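Local coordinates for NYN domain-containing protein (Vibrio parahaemolyticus, PDB 2QIP), which is of uncharacterised function but, as a NYN-domain protein of the PIN clan, probably acts as an RNA nuclease, at residues I103-A106 with P107-R111. Numbering follows the deposited sequence.
Sequences IEIA and PDVDR. With EDO (1,2-ethanediol), chain C; EDO (1,2-ethanediol), chain D.
The Asp-108 carboxylate meets Ile-105 at its OD2 edge: Ile-105 CD1 lies close to the carboxylate plane, 4.1 Å from Asp-108 OD2, while Glu-104 O stands well out of that plane, 3.9 Å from the same oxygen. The Asp-108 and Ile-105 side chains cross at about a right angle. With CG1 of Ile-105 anti to the backbone N (chi1 -160°), this branch also comes within 4.2 Å of Val-109 CG1, and both residues continue onto Ala-13 of strand 10-17. The puckered ring of Pro-107 sets its CD 3.3 Å from Ile-103 O and its CG 3.5 Å from Glu-104 O; Pro-107 has no N-H to give to Ile-103 O, and CD takes up the place beside that oxygen. Tyr-132 of helix 122-132 also packs on this ring.

Two i to i+3 bonds close the turn. Asp-108 N reaches Ile-105 O at 2.9 Å with an N-H...O angle of 149°, and Val-109 N reaches Ala-106 O at 3.3 Å, nearly straight at 170°; each donor sits above the carbonyl plane. Lys-134 NZ binds both Ala-106 O and Val-109 O, which are 3.1 Å apart, and probably eases the repulsion between them. At the interface with the second subunit, Glu-104 OE1 forms a salt bridge with Arg-127 of that subunit. Helix 95-105 thus runs into a 3-10 turn at 106-108 before strand 111-115, a helix-to-strand link of the parallel alpha/beta sheet, as in the PIN-like fold of NYN domains.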
loop_
_atom_site.group_PDB
_atom_site.type_symbol
_atom_site.label_atom_id
_atom_site.label_comp_id
_atom_site.label_asym_id
_atom_site.label_seq_id
_atom_site.Cartn_x
_atom_site.Cartn_y
_atom_site.Cartn_z
ATOM N N ILE A 103 5.811 -8.128 -0.983
ATOM C CA ILE A 103 6.956 -8.268 -0.053
ATOM C C ILE A 103 7.036 -9.654 0.564
ATOM O O ILE A 103 8.137 -10.216 0.719
ATOM C CB ILE A 103 6.896 -7.226 1.057
ATOM C CG1 ILE A 103 7.276 -5.881 0.481
ATOM C CG2 ILE A 103 7.809 -7.606 2.254
ATOM C CD1 ILE A 103 8.757 -5.770 -0.038
ATOM N N GLU A 104 5.878 -10.221 0.922
ATOM C CA GLU A 104 5.867 -11.568 1.471
ATOM C C GLU A 104 6.426 -12.621 0.506
ATOM O O GLU A 104 7.108 -13.563 0.927
ATOM C CB GLU A 104 4.466 -11.953 1.950
ATOM C CG GLU A 104 4.167 -11.461 3.339
ATOM C CD GLU A 104 2.775 -11.859 3.779
ATOM O OE1 GLU A 104 2.096 -11.015 4.394
ATOM O OE2 GLU A 104 2.350 -12.992 3.463
ATOM N N ILE A 105 6.128 -12.491 -0.782
ATOM C CA ILE A 105 6.532 -13.525 -1.729
ATOM C C ILE A 105 7.952 -13.312 -2.252
ATOM O O ILE A 105 8.574 -14.257 -2.718
ATOM C CB ILE A 105 5.489 -13.666 -2.889
ATOM C CG1 ILE A 105 5.613 -15.034 -3.583
ATOM C CG2 ILE A 105 5.630 -12.522 -3.911
ATOM C CD1 ILE A 105 5.204 -16.205 -2.745
ATOM N N ALA A 106 8.455 -12.080 -2.178
ATOM C CA ALA A 106 9.795 -11.778 -2.712
ATOM C C ALA A 106 10.906 -12.776 -2.304
ATOM O O ALA A 106 11.697 -13.191 -3.143
ATOM C CB ALA A 106 10.208 -10.349 -2.370
ATOM N N PRO A 107 11.009 -13.137 -1.009
ATOM C CA PRO A 107 12.102 -14.077 -0.669
ATOM C C PRO A 107 12.006 -15.443 -1.344
ATOM O O PRO A 107 13.013 -16.146 -1.429
ATOM C CB PRO A 107 12.004 -14.217 0.860
ATOM C CG PRO A 107 10.614 -13.734 1.225
ATOM C CD PRO A 107 10.280 -12.689 0.198
ATOM N N ASP A 108 10.817 -15.799 -1.825
ATOM C CA ASP A 108 10.587 -17.126 -2.381
ATOM C C ASP A 108 10.746 -17.194 -3.891
ATOM O O ASP A 108 10.642 -18.272 -4.466
ATOM C CB ASP A 108 9.189 -17.628 -2.020
ATOM C CG ASP A 108 9.001 -17.763 -0.536
ATOM O OD1 ASP A 108 9.874 -18.381 0.097
ATOM O OD2 ASP A 108 8.003 -17.231 -0.001
ATOM N N VAL A 109 10.998 -16.051 -4.533
ATOM C CA VAL A 109 11.067 -16.018 -6.004
ATOM C C VAL A 109 12.301 -15.271 -6.487
ATOM O O VAL A 109 12.891 -14.471 -5.738
ATOM C CB VAL A 109 9.788 -15.414 -6.653
ATOM C CG1 VAL A 109 8.592 -16.290 -6.332
ATOM C CG2 VAL A 109 9.531 -13.981 -6.187
ATOM N N ASP A 110 12.687 -15.544 -7.733
ATOM C CA ASP A 110 13.762 -14.788 -8.362
ATOM C C ASP A 110 13.282 -13.474 -8.949
ATOM O O ASP A 110 14.050 -12.535 -9.090
ATOM C CB ASP A 110 14.413 -15.602 -9.482
ATOM C CG ASP A 110 14.994 -16.917 -8.984
ATOM O OD1 ASP A 110 15.788 -16.873 -8.024
ATOM O OD2 ASP A 110 14.621 -17.990 -9.500
ATOM N N ARG A 111 12.011 -13.423 -9.320
ATOM C CA ARG A 111 11.472 -12.256 -9.999
ATOM C C ARG A 111 9.999 -12.114 -9.641
ATOM O O ARG A 111 9.246 -13.101 -9.624
ATOM C CB ARG A 111 11.609 -12.436 -11.518
ATOM C CG ARG A 111 11.086 -11.238 -12.336
ATOM C CD ARG A 111 11.197 -11.484 -13.814
ATOM N NE ARG A 111 12.595 -11.598 -14.201
ATOM C CZ ARG A 111 13.381 -10.589 -14.590
ATOM N NH1 ARG A 111 12.924 -9.340 -14.683
ATOM N NH2 ARG A 111 14.666 -10.841 -14.885
HETATM C C1 EDO C . 14.466 -17.695 -4.970
HETATM O O1 EDO C . 15.199 -16.495 -5.232
HETATM C C2 EDO C . 15.438 -18.768 -4.492
HETATM O O2 EDO C . 14.641 -19.820 -3.953
HETATM C C1 EDO D . 0.424 -13.730 5.572
HETATM O O1 EDO D . -0.199 -13.856 4.293
HETATM C C2 EDO D . -0.203 -14.622 6.626
HETATM O O2 EDO D . -0.976 -13.802 7.510
#